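Long-range contacts in hypothetical protein Lmaj011689 (Leishmania major, PDB 1YQF), which is of unknown function but belongs to the MAM33 family of mitochondrial acidic matrix proteins and resembles human p32 in sequence: residues A[27-38]-A[195-203]; A[108-119]-A[162-173]. One frame throughout, in Å; residues are numbered along the deposited sequence.

Contact 1: residues A[27-38]-A[195-203]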
loop_
_atom_site.group_PDB
_atom_site.type_symbol
_atom_site.label_atom_id
_atom_site.label_comp_id
_atom_site.label_asym_id
_atom_site.label_seq_id
_atom_site.Cartn_x
_atom_site.Cartn_y
_atom_site.Cartn_z
ATOM N N LEU A 27 -33.535 -0.709 -11.618
ATOM C CA LEU A 27 -32.558 -0.818 -10.540
ATOM C C LEU A 27 -33.255 -0.515 -9.216
ATOM O O LEU A 27 -33.051 -1.220 -8.236
ATOM C CB LEU A 27 -31.373 0.135 -10.758
ATOM C CG LEU A 27 -30.265 0.098 -9.689
ATOM C CD1 LEU A 27 -29.591 -1.263 -9.623
ATOM C CD2 LEU A 27 -29.223 1.181 -9.936
ATOM N N ALA A 28 -34.083 0.528 -9.201
ATOM C CA ALA A 28 -34.864 0.890 -8.011
ATOM C C ALA A 28 -35.724 -0.272 -7.516
ATOM O O ALA A 28 -35.741 -0.571 -6.324
ATOM C CB ALA A 28 -35.741 2.095 -8.300
ATOM N N ASP A 29 -36.431 -0.914 -8.446
ATOM C CA ASP A 29 -37.262 -2.079 -8.142
ATOM C C ASP A 29 -36.414 -3.241 -7.634
ATOM O O ASP A 29 -36.829 -3.975 -6.740
ATOM C CB ASP A 29 -38.035 -2.550 -9.381
ATOM C CG ASP A 29 -38.926 -1.476 -9.967
ATOM O OD1 ASP A 29 -39.263 -0.445 -9.342
ATOM O OD2 ASP A 29 -39.346 -1.635 -11.136
ATOM N N ALA A 30 -35.231 -3.399 -8.222
ATOM C CA ALA A 30 -34.307 -4.475 -7.866
ATOM C C ALA A 30 -33.737 -4.304 -6.459
ATOM O O ALA A 30 -33.664 -5.265 -5.704
ATOM C CB ALA A 30 -33.176 -4.563 -8.888
ATOM N N THR A 31 -33.331 -3.085 -6.114
ATOM C CA THR A 31 -32.786 -2.807 -4.785
ATOM C C THR A 31 -33.892 -2.872 -3.741
ATOM O O THR A 31 -33.678 -3.370 -2.644
ATOM C CB THR A 31 -32.089 -1.431 -4.728
ATOM O OG1 THR A 31 -32.962 -0.408 -5.239
ATOM C CG2 THR A 31 -30.878 -1.394 -5.641
ATOM N N ARG A 32 -35.071 -2.378 -4.103
ATOM C CA ARG A 32 -36.240 -2.401 -3.228
ATOM C C ARG A 32 -36.645 -3.839 -2.909
ATOM O O ARG A 32 -37.012 -4.143 -1.777
ATOM C CB ARG A 32 -37.413 -1.652 -3.880
ATOM C CG ARG A 32 -38.705 -1.675 -3.069
ATOM C CD ARG A 32 -39.809 -0.789 -3.626
ATOM N NE ARG A 32 -40.208 -1.183 -4.977
ATOM C CZ ARG A 32 -40.980 -2.229 -5.280
ATOM N NH1 ARG A 32 -41.466 -3.024 -4.332
ATOM N NH2 ARG A 32 -41.271 -2.483 -6.549
ATOM N N ARG A 33 -36.570 -4.716 -3.909
ATOM C CA ARG A 33 -36.903 -6.126 -3.732
ATOM C C ARG A 33 -35.862 -6.826 -2.864
ATOM O O ARG A 33 -36.205 -7.689 -2.062
ATOM C CB ARG A 33 -37.017 -6.839 -5.088
ATOM C CG ARG A 33 -38.387 -6.703 -5.754
ATOM C CD ARG A 33 -38.648 -7.748 -6.832
ATOM N NE ARG A 33 -37.731 -7.608 -7.962
ATOM C CZ ARG A 33 -37.834 -6.681 -8.920
ATOM N NH1 ARG A 33 -38.821 -5.784 -8.910
ATOM N NH2 ARG A 33 -36.941 -6.649 -9.903
ATOM N N GLU A 34 -34.596 -6.451 -3.022
ATOM C CA GLU A 34 -33.523 -7.028 -2.216
ATOM C C GLU A 34 -33.615 -6.559 -0.764
ATOM O O GLU A 34 -33.388 -7.339 0.150
ATOM C CB GLU A 34 -32.149 -6.682 -2.798
ATOM C CG GLU A 34 -31.851 -7.344 -4.138
ATOM C CD GLU A 34 -31.970 -8.854 -4.100
ATOM O OE1 GLU A 34 -31.207 -9.491 -3.344
ATOM O OE2 GLU A 34 -32.833 -9.401 -4.825
ATOM N N LEU A 35 -33.957 -5.290 -0.563
ATOM C CA LEU A 35 -34.109 -4.735 0.783
ATOM C C LEU A 35 -35.256 -5.413 1.507
ATOM O O LEU A 35 -35.130 -5.767 2.673
ATOM C CB LEU A 35 -34.371 -3.225 0.742
ATOM C CG LEU A 35 -33.227 -2.339 1.227
ATOM C CD1 LEU A 35 -33.531 -0.896 0.888
ATOM C CD2 LEU A 35 -32.986 -2.500 2.719
ATOM N N GLU A 36 -36.374 -5.579 0.807
ATOM C CA GLU A 36 -37.534 -6.283 1.350
ATOM C C GLU A 36 -37.150 -7.714 1.713
ATOM O O GLU A 36 -37.474 -8.197 2.797
ATOM C CB GLU A 36 -38.678 -6.295 0.337
ATOM C CG GLU A 36 -39.425 -4.974 0.260
ATOM C CD GLU A 36 -40.136 -4.767 -1.062
ATOM O OE1 GLU A 36 -40.353 -5.760 -1.792
ATOM O OE2 GLU A 36 -40.483 -3.604 -1.363
ATOM N N GLU A 37 -36.442 -8.366 0.794
ATOM C CA GLU A 37 -35.920 -9.720 0.987
ATOM C C GLU A 37 -35.099 -9.797 2.279
ATOM O O GLU A 37 -35.412 -10.588 3.168
ATOM C CB GLU A 37 -35.066 -10.122 -0.229
ATOM C CG GLU A 37 -34.809 -11.611 -0.408
ATOM C CD GLU A 37 -34.437 -11.958 -1.843
ATOM O OE1 GLU A 37 -35.309 -11.821 -2.729
ATOM O OE2 GLU A 37 -33.273 -12.353 -2.092
ATOM N N GLU A 38 -34.076 -8.947 2.377
ATOM C CA GLU A 38 -33.167 -8.910 3.528
ATOM C C GLU A 38 -33.875 -8.585 4.839
ATOM O O GLU A 38 -33.606 -9.198 5.873
ATOM C CB GLU A 38 -32.071 -7.862 3.305
ATOM C CG GLU A 38 -31.070 -8.193 2.208
ATOM C CD GLU A 38 -30.382 -9.526 2.416
ATOM O OE1 GLU A 38 -30.023 -9.827 3.569
ATOM O OE2 GLU A 38 -30.204 -10.272 1.431
ATOM N N LEU A 195 -27.867 -1.013 0.255
ATOM C CA LEU A 195 -29.011 -1.234 -0.627
ATOM C C LEU A 195 -29.928 -0.016 -0.650
ATOM O O LEU A 195 -30.362 0.419 -1.710
ATOM C CB LEU A 195 -29.805 -2.458 -0.177
ATOM C CG LEU A 195 -29.158 -3.822 -0.402
ATOM C CD1 LEU A 195 -29.963 -4.897 0.300
ATOM C CD2 LEU A 195 -29.050 -4.129 -1.884
ATOM N N THR A 196 -30.211 0.522 0.533
ATOM C CA THR A 196 -31.013 1.738 0.687
ATOM C C THR A 196 -30.393 2.916 -0.062
ATOM O O THR A 196 -31.099 3.679 -0.717
ATOM C CB THR A 196 -31.141 2.100 2.181
ATOM O OG1 THR A 196 -31.731 1.009 2.903
ATOM C CG2 THR A 196 -32.115 3.256 2.397
ATOM N N THR A 197 -29.073 3.052 0.046
ATOM C CA THR A 197 -28.353 4.164 -0.565
ATOM C C THR A 197 -28.333 4.065 -2.086
ATOM O O THR A 197 -28.454 5.074 -2.773
ATOM C CB THR A 197 -26.918 4.219 -0.024
ATOM O OG1 THR A 197 -26.949 4.448 1.391
ATOM C CG2 THR A 197 -26.150 5.417 -0.589
ATOM N N MET A 198 -28.170 2.851 -2.608
ATOM C CA MET A 198 -28.202 2.643 -4.050
ATOM C C MET A 198 -29.615 2.864 -4.574
ATOM O O MET A 198 -29.801 3.351 -5.687
ATOM C CB MET A 198 -27.740 1.235 -4.417
ATOM C CG MET A 198 -27.809 0.972 -5.911
ATOM S SD MET A 198 -27.224 -0.636 -6.355
ATOM C CE MET A 198 -25.487 -0.296 -6.563
ATOM N N ASN A 199 -30.602 2.485 -3.768
ATOM C CA ASN A 199 -32.005 2.671 -4.115
ATOM C C ASN A 199 -32.326 4.157 -4.233
ATOM O O ASN A 199 -32.998 4.580 -5.171
ATOM C CB ASN A 199 -32.905 2.017 -3.063
ATOM C CG ASN A 199 -34.379 2.234 -3.340
ATOM O OD1 ASN A 199 -35.000 3.136 -2.774
ATOM N ND2 ASN A 199 -34.944 1.413 -4.219
ATOM N N LYS A 200 -31.827 4.937 -3.277
ATOM C CA LYS A 200 -31.928 6.396 -3.302
ATOM C C LYS A 200 -31.330 6.932 -4.594
ATOM O O LYS A 200 -31.890 7.820 -5.238
ATOM C CB LYS A 200 -31.168 6.981 -2.108
ATOM C CG LYS A 200 -31.090 8.504 -2.057
ATOM C CD LYS A 200 -30.363 8.943 -0.793
ATOM C CE LYS A 200 -30.201 10.451 -0.716
ATOM N NZ LYS A 200 -29.318 10.852 0.418
ATOM N N PHE A 201 -30.181 6.370 -4.956
ATOM C CA PHE A 201 -29.459 6.746 -6.166
ATOM C C PHE A 201 -30.272 6.496 -7.430
ATOM O O PHE A 201 -30.216 7.280 -8.377
ATOM C CB PHE A 201 -28.147 5.964 -6.253
ATOM C CG PHE A 201 -26.982 6.802 -6.634
ATOM C CD1 PHE A 201 -26.354 7.592 -5.686
ATOM C CD2 PHE A 201 -26.519 6.820 -7.941
ATOM C CE1 PHE A 201 -25.278 8.376 -6.031
ATOM C CE2 PHE A 201 -25.436 7.606 -8.289
ATOM C CZ PHE A 201 -24.819 8.385 -7.329
ATOM N N ALA A 202 -31.025 5.400 -7.427
ATOM C CA ALA A 202 -31.827 4.980 -8.571
ATOM C C ALA A 202 -33.216 5.631 -8.598
ATOM O O ALA A 202 -33.961 5.458 -9.561
ATOM C CB ALA A 202 -31.962 3.462 -8.562
ATOM N N SER A 203 -33.558 6.374 -7.547
ATOM C CA SER A 203 -34.880 6.985 -7.417
ATOM C C SER A 203 -34.871 8.434 -7.908
ATOM O O SER A 203 -35.752 9.240 -7.588
ATOM C CB SER A 203 -35.347 6.916 -5.960
ATOM O OG SER A 203 -35.663 5.585 -5.590
ATOM O OXT SER A 203 -33.984 8.863 -8.657
#

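Contact 2: residues A[108-119]-A[162-173]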
loop_
_atom_site.group_PDB
_atom_site.type_symbol
_atom_site.label_atom_id
_atom_site.label_comp_id
_atom_site.label_asym_id
_atom_site.label_seq_id
_atom_site.Cartn_x
_atom_site.Cartn_y
_atom_site.Cartn_z
ATOM N N ALA A 108 0.808 -6.252 18.572
ATOM C CA ALA A 108 0.859 -7.626 18.082
ATOM C C ALA A 108 -0.151 -7.787 16.957
ATOM O O ALA A 108 -1.333 -7.514 17.144
ATOM C CB ALA A 108 0.568 -8.608 19.203
ATOM N N ASP A 109 0.319 -8.214 15.787
ATOM C CA ASP A 109 -0.564 -8.495 14.661
ATOM C C ASP A 109 -0.883 -9.974 14.640
ATOM O O ASP A 109 0.018 -10.800 14.586
ATOM C CB ASP A 109 0.102 -8.118 13.340
ATOM C CG ASP A 109 0.473 -6.656 13.263
ATOM O OD1 ASP A 109 0.494 -5.975 14.313
ATOM O OD2 ASP A 109 0.770 -6.106 12.182
ATOM N N LEU A 110 -2.164 -10.310 14.678
ATOM C CA LEU A 110 -2.579 -11.700 14.591
ATOM C C LEU A 110 -3.667 -11.873 13.553
ATOM O O LEU A 110 -4.388 -10.938 13.225
ATOM C CB LEU A 110 -3.074 -12.211 15.948
ATOM C CG LEU A 110 -2.167 -11.963 17.152
ATOM C CD1 LEU A 110 -2.503 -10.635 17.791
ATOM C CD2 LEU A 110 -2.288 -13.079 18.173
ATOM N N SER A 111 -3.765 -13.085 13.029
ATOM C CA SER A 111 -4.843 -13.448 12.123
ATOM C C SER A 111 -5.666 -14.559 12.764
ATOM O O SER A 111 -5.144 -15.367 13.537
ATOM C CB SER A 111 -4.288 -13.884 10.767
ATOM O OG SER A 111 -3.239 -14.819 10.917
ATOM N N ILE A 112 -6.957 -14.577 12.452
ATOM C CA ILE A 112 -7.874 -15.577 12.978
ATOM C C ILE A 112 -8.196 -16.537 11.843
ATOM O O ILE A 112 -8.796 -16.148 10.840
ATOM C CB ILE A 112 -9.161 -14.920 13.518
ATOM C CG1 ILE A 112 -8.821 -13.837 14.547
ATOM C CG2 ILE A 112 -10.079 -15.976 14.146
ATOM C CD1 ILE A 112 -9.992 -12.948 14.910
ATOM N N GLU A 113 -7.771 -17.785 12.003
ATOM C CA GLU A 113 -7.965 -18.814 10.989
ATOM C C GLU A 113 -8.323 -20.139 11.653
ATOM O O GLU A 113 -7.550 -20.662 12.456
ATOM C CB GLU A 113 -6.714 -18.963 10.108
ATOM C CG GLU A 113 -5.380 -18.763 10.813
ATOM C CD GLU A 113 -4.267 -18.373 9.854
ATOM O OE1 GLU A 113 -4.286 -17.228 9.348
ATOM O OE2 GLU A 113 -3.371 -19.209 9.608
ATOM N N GLU A 114 -9.502 -20.661 11.312
ATOM C CA GLU A 114 -10.025 -21.909 11.873
ATOM C C GLU A 114 -10.244 -21.806 13.384
ATOM O O GLU A 114 -10.007 -22.764 14.130
ATOM C CB GLU A 114 -9.109 -23.095 11.531
ATOM C CG GLU A 114 -8.700 -23.183 10.063
ATOM C CD GLU A 114 -9.872 -23.445 9.132
ATOM O OE1 GLU A 114 -10.736 -22.551 8.986
ATOM O OE2 GLU A 114 -9.930 -24.547 8.539
ATOM N N GLY A 115 -10.700 -20.634 13.826
ATOM C CA GLY A 115 -10.918 -20.366 15.238
ATOM C C GLY A 115 -9.640 -20.378 16.059
ATOM O O GLY A 115 -9.687 -20.515 17.280
ATOM N N GLU A 116 -8.502 -20.225 15.384
ATOM C CA GLU A 116 -7.186 -20.294 16.014
ATOM C C GLU A 116 -6.471 -18.963 15.818
ATOM O O GLU A 116 -6.515 -18.379 14.737
ATOM C CB GLU A 116 -6.358 -21.429 15.397
ATOM C CG GLU A 116 -5.101 -21.795 16.173
ATOM C CD GLU A 116 -4.267 -22.853 15.468
ATOM O OE1 GLU A 116 -3.617 -22.523 14.452
ATOM O OE2 GLU A 116 -4.255 -24.017 15.929
ATOM N N LEU A 117 -5.813 -18.489 16.869
ATOM C CA LEU A 117 -5.056 -17.247 16.801
ATOM C C LEU A 117 -3.645 -17.547 16.320
ATOM O O LEU A 117 -2.966 -18.406 16.878
ATOM C CB LEU A 117 -5.019 -16.564 18.170
ATOM C CG LEU A 117 -5.831 -15.278 18.317
ATOM C CD1 LEU A 117 -7.288 -15.461 17.888
ATOM C CD2 LEU A 117 -5.763 -14.805 19.759
ATOM N N VAL A 118 -3.217 -16.837 15.279
ATOM C CA VAL A 118 -1.867 -16.966 14.748
ATOM C C VAL A 118 -1.161 -15.617 14.843
ATOM O O VAL A 118 -1.682 -14.595 14.411
ATOM C CB VAL A 118 -1.860 -17.465 13.293
ATOM C CG1 VAL A 118 -0.429 -17.610 12.781
ATOM C CG2 VAL A 118 -2.592 -18.804 13.184
ATOM N N LEU A 119 0.034 -15.641 15.419
ATOM C CA LEU A 119 0.833 -14.450 15.653
ATOM C C LEU A 119 1.731 -14.183 14.457
ATOM O O LEU A 119 2.496 -15.052 14.044
ATOM C CB LEU A 119 1.668 -14.671 16.900
ATOM C CG LEU A 119 2.482 -13.530 17.486
ATOM C CD1 LEU A 119 1.619 -12.308 17.798
ATOM C CD2 LEU A 119 3.161 -14.066 18.734
ATOM N N VAL A 162 4.776 -15.684 24.478
ATOM C CA VAL A 162 4.073 -14.468 24.056
ATOM C C VAL A 162 2.588 -14.764 23.879
ATOM O O VAL A 162 1.743 -13.974 24.272
ATOM C CB VAL A 162 4.612 -13.905 22.730
ATOM C CG1 VAL A 162 3.767 -12.721 22.274
ATOM C CG2 VAL A 162 6.062 -13.484 22.867
ATOM N N MET A 163 2.288 -15.903 23.269
ATOM C CA MET A 163 0.912 -16.349 23.070
ATOM C C MET A 163 0.178 -16.519 24.389
ATOM O O MET A 163 -1.003 -16.187 24.493
ATOM C CB MET A 163 0.895 -17.684 22.317
ATOM C CG MET A 163 1.254 -17.572 20.849
ATOM S SD MET A 163 0.326 -16.274 20.024
ATOM C CE MET A 163 -1.372 -16.903 20.169
ATOM N N THR A 164 0.886 -17.048 25.387
ATOM C CA THR A 164 0.334 -17.236 26.722
ATOM C C THR A 164 0.114 -15.884 27.373
ATOM O O THR A 164 -0.917 -15.637 27.979
ATOM C CB THR A 164 1.300 -18.072 27.576
ATOM O OG1 THR A 164 1.371 -19.408 27.061
ATOM C CG2 THR A 164 0.776 -18.242 29.005
ATOM N N TYR A 165 1.109 -15.021 27.245
ATOM C CA TYR A 165 1.055 -13.663 27.770
ATOM C C TYR A 165 -0.163 -12.922 27.214
ATOM O O TYR A 165 -0.865 -12.233 27.948
ATOM C CB TYR A 165 2.363 -12.948 27.417
ATOM C CG TYR A 165 2.362 -11.447 27.552
ATOM C CD1 TYR A 165 1.967 -10.634 26.489
ATOM C CD2 TYR A 165 2.801 -10.836 28.719
ATOM C CE1 TYR A 165 1.988 -9.257 26.596
ATOM C CE2 TYR A 165 2.830 -9.459 28.836
ATOM C CZ TYR A 165 2.422 -8.672 27.770
ATOM O OH TYR A 165 2.444 -7.302 27.882
ATOM N N LEU A 166 -0.426 -13.090 25.922
ATOM C CA LEU A 166 -1.583 -12.464 25.289
ATOM C C LEU A 166 -2.874 -13.107 25.796
ATOM O O LEU A 166 -3.852 -12.415 26.067
ATOM C CB LEU A 166 -1.494 -12.583 23.764
ATOM C CG LEU A 166 -0.522 -11.631 23.060
ATOM C CD1 LEU A 166 -0.340 -12.043 21.609
ATOM C CD2 LEU A 166 -1.009 -10.197 23.141
ATOM N N GLU A 167 -2.852 -14.430 25.939
ATOM C CA GLU A 167 -4.005 -15.206 26.402
ATOM C C GLU A 167 -4.483 -14.790 27.794
ATOM O O GLU A 167 -5.691 -14.703 28.032
ATOM C CB GLU A 167 -3.665 -16.700 26.401
ATOM C CG GLU A 167 -4.818 -17.611 26.792
ATOM C CD GLU A 167 -4.456 -19.078 26.689
ATOM O OE1 GLU A 167 -4.111 -19.528 25.574
ATOM O OE2 GLU A 167 -4.514 -19.781 27.720
ATOM N N LYS A 168 -3.534 -14.548 28.705
ATOM C CA LYS A 168 -3.848 -14.097 30.064
ATOM C C LYS A 168 -4.666 -12.808 30.048
ATOM O O LYS A 168 -5.508 -12.592 30.915
ATOM C CB LYS A 168 -2.562 -13.866 30.874
ATOM C CG LYS A 168 -1.797 -15.136 31.260
ATOM C CD LYS A 168 -0.588 -14.807 32.141
ATOM C CE LYS A 168 0.276 -16.038 32.406
ATOM N NZ LYS A 168 1.498 -15.720 33.202
ATOM N N ARG A 169 -4.408 -11.962 29.052
ATOM C CA ARG A 169 -5.075 -10.667 28.909
ATOM C C ARG A 169 -6.392 -10.686 28.117
ATOM O O ARG A 169 -6.887 -9.634 27.719
ATOM C CB ARG A 169 -4.106 -9.683 28.252
ATOM C CG ARG A 169 -3.007 -9.264 29.178
ATOM C CD ARG A 169 -1.807 -8.648 28.486
ATOM N NE ARG A 169 -0.793 -8.265 29.460
ATOM C CZ ARG A 169 -0.056 -9.115 30.170
ATOM N NH1 ARG A 169 -0.189 -10.433 30.026
ATOM N NH2 ARG A 169 0.833 -8.645 31.032
ATOM N N GLY A 170 -6.961 -11.866 27.895
ATOM C CA GLY A 170 -8.223 -11.981 27.177
ATOM C C GLY A 170 -8.095 -12.051 25.664
ATOM O O GLY A 170 -9.105 -12.151 24.968
ATOM N N VAL A 171 -6.862 -11.994 25.158
ATOM C CA VAL A 171 -6.599 -12.127 23.730
ATOM C C VAL A 171 -6.417 -13.613 23.426
ATOM O O VAL A 171 -5.303 -14.135 23.432
ATOM C CB VAL A 171 -5.353 -11.325 23.306
ATOM C CG1 VAL A 171 -5.141 -11.407 21.797
ATOM C CG2 VAL A 171 -5.485 -9.877 23.741
ATOM N N ASP A 172 -7.537 -14.278 23.165
ATOM C CA ASP A 172 -7.574 -15.734 23.012
ATOM C C ASP A 172 -8.524 -16.139 21.877
ATOM O O ASP A 172 -8.869 -15.313 21.032
ATOM C CB ASP A 172 -7.980 -16.383 24.348
ATOM C CG ASP A 172 -9.242 -15.776 24.939
ATOM O OD1 ASP A 172 -10.121 -15.335 24.169
ATOM O OD2 ASP A 172 -9.441 -15.698 26.172
ATOM N N GLU A 173 -8.926 -17.407 21.848
ATOM C CA GLU A 173 -9.831 -17.908 20.816
ATOM C C GLU A 173 -11.268 -17.418 20.988
ATOM O O GLU A 173 -12.008 -17.332 20.012
ATOM C CB GLU A 173 -9.811 -19.435 20.788
ATOM C CG GLU A 173 -8.465 -20.015 20.386
ATOM C CD GLU A 173 -8.516 -21.505 20.087
ATOM O OE1 GLU A 173 -9.614 -22.111 20.163
ATOM O OE2 GLU A 173 -7.451 -22.073 19.769
#

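Contact 1: residues A[27-38]-A[195-203]
Leu35 and Leu195 lie alongside, pointing opposite ways, at one end of an antiparallel helix pair, the pairing of N- and C-terminal helices found in the p32 (MAM33) fold. The axes of helices 27-38 and 195-202 approach to 8.4 Å at 158°. Most of the contact is apolar. Leu35 CG rests 3.7 Å from Leu195 CB, while Leu195 carries its two methyls on to the aliphatic parts of Glu34 and Glu38. The carboxylate of Glu38 turns instead to Arg41 and Gln188. At the other end the helices come close over two small residues, Ala28 and Ala202, whose CB atoms are 4.0 Å apart. Leu27 CD2 packs on Ala202 CB at 3.8 Å. Between these ends Thr31 meets the Met198 chain crosswise, CG2 3.8 Å from SD. Leu27 and Thr31 also pack on Val162 and Leu158 of the second subunit, so the pair is part of a trimer interface. One hydrogen bond across the pair is clear, at the partly exposed flank beside Ala28. The chi1 of Asn199, 177°, swings its amide away from its own backbone N and over to Thr31; ND2 gives a nearly straight bond (164°) to Thr31 OG1, 2.9 Å away and within the amide plane.

Contact 2: residues A[108-119]-A[162-173]
Leu166 O receives two backbone N-H groups, from Val171 N at 3.2 Å and more weakly from Arg169, where a Schellman motif with Gly170 at C-prime ends the helix. Both Leu166 and Val171 pack against a beta hairpin, whose strands 108-113 and 116-119 are joined by a type I' turn from Glu113 to Glu116. This is helix-on-sheet packing at the edge of the antiparallel sheet of the p32 fold. The helix runs at 89° to the first strand and 126° to the second. Leu166 points CD1 at Leu110 CD2, 4.1 Å away and tip to tip, and the same methyl reaches Ala108 and Leu119 more loosely. Met163 runs antiparallel beside the Leu119 side chain, its SD 3.8 Å from Leu119 CB. Bent twice along its chain, Met163 brings CE beside Leu117 CB. Next to it, Leu119 CD2 also meets Val162 CG1 at 3.8 Å, crosswise. Tyr165 packs in addition on Leu27 of the third subunit.

Past the helix end, Asp172, at the N-cap of the C-terminal helix, accepts a hydrogen bond from Leu175 N through OD1. Near the turn, Glu173 lays its CG and carboxylate against Gly115 O; OE1 and this carbonyl are both acceptors and do not bond. Glu116 OE2 lies 5.4 Å from Glu173 OE2, a distance at which any mutual effect of these exposed carboxylates on ionisation is probably slight. Leu117 also packs on the connection, with CD2 against Val171 CG1 and both methyls against Asp172 O, CD2 at 3.4 Å and CD1 at 3.5 Å.

Overall arrangement
Contacts 1 and 2 lie on opposite sides of the chain's centre, their own centres 40 Å apart and their nearest atoms about 23 Å. In sequence order, 27-38 comes first, then 108-119, 162-173 and 195-203, so contact 2 falls wholly between the two halves of contact 1. Helix 173-202 ties them together: it starts at the end of segment 162-173 and runs out to pair with helix 23-39. Contact 2 sits on the last two strands of the six-stranded sheet, whereas contact 1 stands clear of its own sheet but meets that of a neighbouring subunit. Helix 23-39 of one subunit also packs on helix 156-168 of another, joining the trimer.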